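Local structure of beta-lactamase (Klebsiella pneumoniae 700603, 6XJ3) at residues Val27-Arg32 / Ser212-Leu217. The protein probably hydrolyses beta-lactam antibiotics, oxacillin among them, to substituted beta-amino acids as a class D serine beta-lactamase. Numbering follows the deposited sequence.
Sequences VVADER and SVFFAL. With CA (calcium ion), chain G.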
ATOM      1  N   VAL A  27       6.338  -8.722  -6.674  1.00 17.77           N
ATOM      2  CA  VAL A  27       5.503  -9.019  -7.828  1.00 17.66           C
ATOM      3  C   VAL A  27       5.404  -7.747  -8.659  1.00 21.00           C
ATOM      4  O   VAL A  27       5.150  -6.663  -8.116  1.00 18.62           O
ATOM      5  CB  VAL A  27       4.100  -9.496  -7.412  1.00 19.29           C
ATOM      6  CG1 VAL A  27       3.265  -9.797  -8.643  1.00 24.73           C
ATOM      7  CG2 VAL A  27       4.187 -10.718  -6.502  1.00 21.98           C
ATOM      8  N   VAL A  28       5.601  -7.876  -9.966  1.00 16.70           N
ATOM      9  CA  VAL A  28       5.521  -6.750 -10.891  1.00 20.51           C
ATOM     10  C   VAL A  28       4.603  -7.162 -12.031  1.00 22.73           C
ATOM     11  O   VAL A  28       4.867  -8.163 -12.709  1.00 21.74           O
ATOM     12  CB  VAL A  28       6.906  -6.352 -11.423  1.00 16.28           C
ATOM     13  CG1 VAL A  28       6.778  -5.307 -12.526  1.00 19.14           C
ATOM     14  CG2 VAL A  28       7.797  -5.853 -10.286  1.00 17.60           C
ATOM     15  N   ALA A  29       3.509  -6.420 -12.223  1.00 16.81           N
ATOM     16  CA  ALA A  29       2.592  -6.654 -13.337  1.00 19.90           C
ATOM     17  C   ALA A  29       2.721  -5.499 -14.322  1.00 20.91           C
ATOM     18  O   ALA A  29       2.247  -4.390 -14.048  1.00 19.40           O
ATOM     19  CB  ALA A  29       1.149  -6.794 -12.858  1.00 23.18           C
ATOM     20  N   ASP A  30       3.327  -5.770 -15.476  1.00 18.02           N
ATOM     21  CA  ASP A  30       3.629  -4.754 -16.479  1.00 19.81           C
ATOM     22  C   ASP A  30       2.539  -4.785 -17.543  1.00 23.20           C
ATOM     23  O   ASP A  30       2.494  -5.705 -18.364  1.00 21.06           O
ATOM     24  CB  ASP A  30       5.002  -5.020 -17.094  1.00 19.63           C
ATOM     25  CG  ASP A  30       5.494  -3.885 -17.967  1.00 23.11           C
ATOM     26  OD1 ASP A  30       4.679  -3.036 -18.392  1.00 21.00           O
ATOM     27  OD2 ASP A  30       6.719  -3.847 -18.224  1.00 26.52           O
ATOM     28  N   GLU A  31       1.665  -3.783 -17.543  1.00 20.93           N
ATOM     29  CA  GLU A  31       0.624  -3.700 -18.560  1.00 24.10           C
ATOM     30  C   GLU A  31       1.022  -2.855 -19.773  1.00 23.86           C
ATOM     31  O   GLU A  31       0.160  -2.523 -20.591  1.00 26.20           O
ATOM     32  CB  GLU A  31      -0.670  -3.158 -17.944  1.00 25.05           C
ATOM     33  CG  GLU A  31      -1.231  -4.039 -16.839  1.00 25.45           C
ATOM     34  CD  GLU A  31      -2.600  -3.588 -16.354  1.00 25.44           C
ATOM     35  OE1 GLU A  31      -3.133  -2.585 -16.874  1.00 26.70           O
ATOM     36  OE2 GLU A  31      -3.141  -4.240 -15.441  1.00 33.32           O
ATOM     37  N   ARG A  32       2.291  -2.496 -19.918  1.00 25.11           N
ATOM     38  CA  ARG A  32       2.712  -1.820 -21.139  1.00 29.02           C
ATOM     39  C   ARG A  32       2.710  -2.825 -22.292  1.00 34.78           C
ATOM     40  O   ARG A  32       3.087  -3.987 -22.117  1.00 35.86           O
ATOM     41  CB  ARG A  32       4.094  -1.179 -20.944  1.00 29.26           C
ATOM     42  CG  ARG A  32       4.139  -0.069 -19.861  1.00 26.37           C
ATOM     43  CD  ARG A  32       5.569   0.368 -19.526  1.00 23.56           C
ATOM     44  NE  ARG A  32       6.400  -0.762 -19.097  1.00 24.65           N
ATOM     45  CZ  ARG A  32       7.709  -0.689 -18.879  1.00 24.50           C
ATOM     46  NH1 ARG A  32       8.351   0.464 -19.051  1.00 27.28           N
ATOM     47  NH2 ARG A  32       8.380  -1.769 -18.503  1.00 26.16           N
ATOM     48  N   SER A 212       0.380   0.752 -17.382  1.00 23.73           N
ATOM     49  CA  SER A 212       0.795   0.900 -15.993  1.00 19.02           C
ATOM     50  C   SER A 212       1.565  -0.323 -15.511  1.00 21.52           C
ATOM     51  O   SER A 212       1.283  -1.459 -15.912  1.00 22.17           O
ATOM     52  CB  SER A 212      -0.413   1.143 -15.088  1.00 22.73           C
ATOM     53  OG  SER A 212      -1.005   2.401 -15.390  1.00 22.43           O
ATOM     54  N   VAL A 213       2.532  -0.074 -14.631  1.00 20.45           N
ATOM     55  CA  VAL A 213       3.383  -1.109 -14.049  1.00 16.97           C
ATOM     56  C   VAL A 213       3.090  -1.162 -12.558  1.00 19.37           C
ATOM     57  O   VAL A 213       3.431  -0.229 -11.821  1.00 15.79           O
ATOM     58  CB  VAL A 213       4.870  -0.835 -14.302  1.00 14.89           C
ATOM     59  CG1 VAL A 213       5.721  -2.037 -13.849  1.00 14.18           C
ATOM     60  CG2 VAL A 213       5.103  -0.511 -15.782  1.00 21.46           C
ATOM     61  N   PHE A 214       2.469  -2.262 -12.115  1.00 16.10           N
ATOM     62  CA  PHE A 214       2.098  -2.475 -10.723  1.00 17.16           C
ATOM     63  C   PHE A 214       3.206  -3.221 -10.001  1.00 16.81           C
ATOM     64  O   PHE A 214       3.839  -4.114 -10.572  1.00 16.57           O
ATOM     65  CB  PHE A 214       0.801  -3.287 -10.622  1.00 18.34           C
ATOM     66  CG  PHE A 214      -0.389  -2.616 -11.241  1.00 18.34           C
ATOM     67  CD1 PHE A 214      -0.599  -2.667 -12.613  1.00 20.45           C
ATOM     68  CD2 PHE A 214      -1.308  -1.946 -10.448  1.00 19.58           C
ATOM     69  CE1 PHE A 214      -1.701  -2.048 -13.188  1.00 21.54           C
ATOM     70  CE2 PHE A 214      -2.412  -1.322 -11.012  1.00 17.97           C
ATOM     71  CZ  PHE A 214      -2.606  -1.368 -12.387  1.00 20.10           C
ATOM     72  N   PHE A 215       3.422  -2.876  -8.735  1.00 15.08           N
ATOM     73  CA  PHE A 215       4.423  -3.562  -7.937  1.00 16.19           C
ATOM     74  C   PHE A 215       3.894  -3.775  -6.530  1.00 14.89           C
ATOM     75  O   PHE A 215       3.142  -2.959  -5.996  1.00 15.55           O
ATOM     76  CB  PHE A 215       5.754  -2.799  -7.873  1.00 16.10           C
ATOM     77  CG  PHE A 215       5.637  -1.411  -7.309  1.00 16.17           C
ATOM     78  CD1 PHE A 215       5.383  -0.333  -8.143  1.00 14.31           C
ATOM     79  CD2 PHE A 215       5.794  -1.184  -5.949  1.00 17.80           C
ATOM     80  CE1 PHE A 215       5.278   0.950  -7.640  1.00 18.11           C
ATOM     81  CE2 PHE A 215       5.687   0.104  -5.426  1.00 15.21           C
ATOM     82  CZ  PHE A 215       5.437   1.170  -6.274  1.00 16.21           C
ATOM     83  N   ALA A 216       4.290  -4.896  -5.940  1.00 18.64           N
ATOM     84  CA  ALA A 216       4.054  -5.137  -4.523  1.00 15.24           C
ATOM     85  C   ALA A 216       5.280  -5.865  -3.996  1.00 17.37           C
ATOM     86  O   ALA A 216       5.573  -6.986  -4.426  1.00 15.53           O
ATOM     87  CB  ALA A 216       2.768  -5.930  -4.295  1.00 15.70           C
ATOM     88  N   LEU A 217       6.022  -5.204  -3.105  1.00 16.77           N
ATOM     89  CA  LEU A 217       7.223  -5.753  -2.500  1.00 15.19           C
ATOM     90  C   LEU A 217       7.063  -5.818  -0.986  1.00 20.46           C
ATOM     91  O   LEU A 217       6.534  -4.887  -0.370  1.00 18.33           O
ATOM     92  CB  LEU A 217       8.454  -4.900  -2.858  1.00 18.73           C
ATOM     93  CG  LEU A 217       9.719  -5.086  -2.007  1.00 20.07           C
ATOM     94  CD1 LEU A 217      10.961  -5.089  -2.873  1.00 18.95           C
ATOM     95  CD2 LEU A 217       9.834  -4.003  -0.925  1.00 19.39           C
TER
HETATM   96 CA    CA G 303      -1.518  -3.201 -22.114  1.00 30.53          CA
HETATM   97  O   HOH W   1      -2.196  -0.352 -18.172  1.00 24.71           O
HETATM   98  O   HOH W   2      -0.977  -5.510 -21.121  1.00 33.41           O
HETATM   99  O   HOH W   3      -3.655  -3.334 -20.641  1.00 28.25           O
HETATM  100  O   HOH W   4      -1.657  -0.649 -21.994  1.00 30.34           O
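Val-27 to Asp-30 pair antiparallel with Val-213 to Ala-216, joining strands 24-30 and 211-220 inside the mixed sheet; the axes of segments 27-30 and 212-217 approach to 4.6 Å, their directions 171° apart. Two hydrogen-bonded pairs set the register: Val-27 and Ala-216 exchange both backbone bonds, as do Ala-29 and Phe-214; the non-hydrogen-bonded pairs Val-28/Phe-215 and Asp-30/Val-213 alternate with them. A further bond, Glu-31 N to Ser-212 O (2.9 Å), carries the pairing past the strand end. On the face of Val-28 and Val-213, facing helix 229-241, CG1 of Val-28 meets CG1 of Val-213 at 3.7 Å, while the other branch of Val-213, CG2, lies over one face of the Arg-32 guanidinium, 3.6 Å from Arg-32 NE. That guanidinium is held side-on by Asp-30: Arg-32 NE reaches Asp-30 OD1 at 2.9 Å and Arg-32 NH2 reaches Asp-30 OD2 at 2.7 Å, both on the syn side. Asp-30 OD1 also accepts from Arg-32 N on its anti side, closing an Asx turn. On the face of Ala-29 and Phe-214, toward helix 150-161, the Phe-214 ring turns an edge to Ala-29 O. In Glu-31, CG anti to the carbonyl carbon (chi1 -61°) and an extended chain beyond it bring OE2 to 3.5 Å from Phe-214 CE1, the carboxylate turned 49° from the ring; salt bridges to Arg-158 and Arg-162 hold that carboxylate, and a water joins its OE1 to Ser-212 N. Glu-31 O binds calcium at 2.4 Å, with Gln-33 O and three waters as further ligands. An antiparallel pair within a central mixed sheet packed between helices is characteristic of the penicillin-binding transpeptidase fold; here a calcium site follows where strand 24-30 ends.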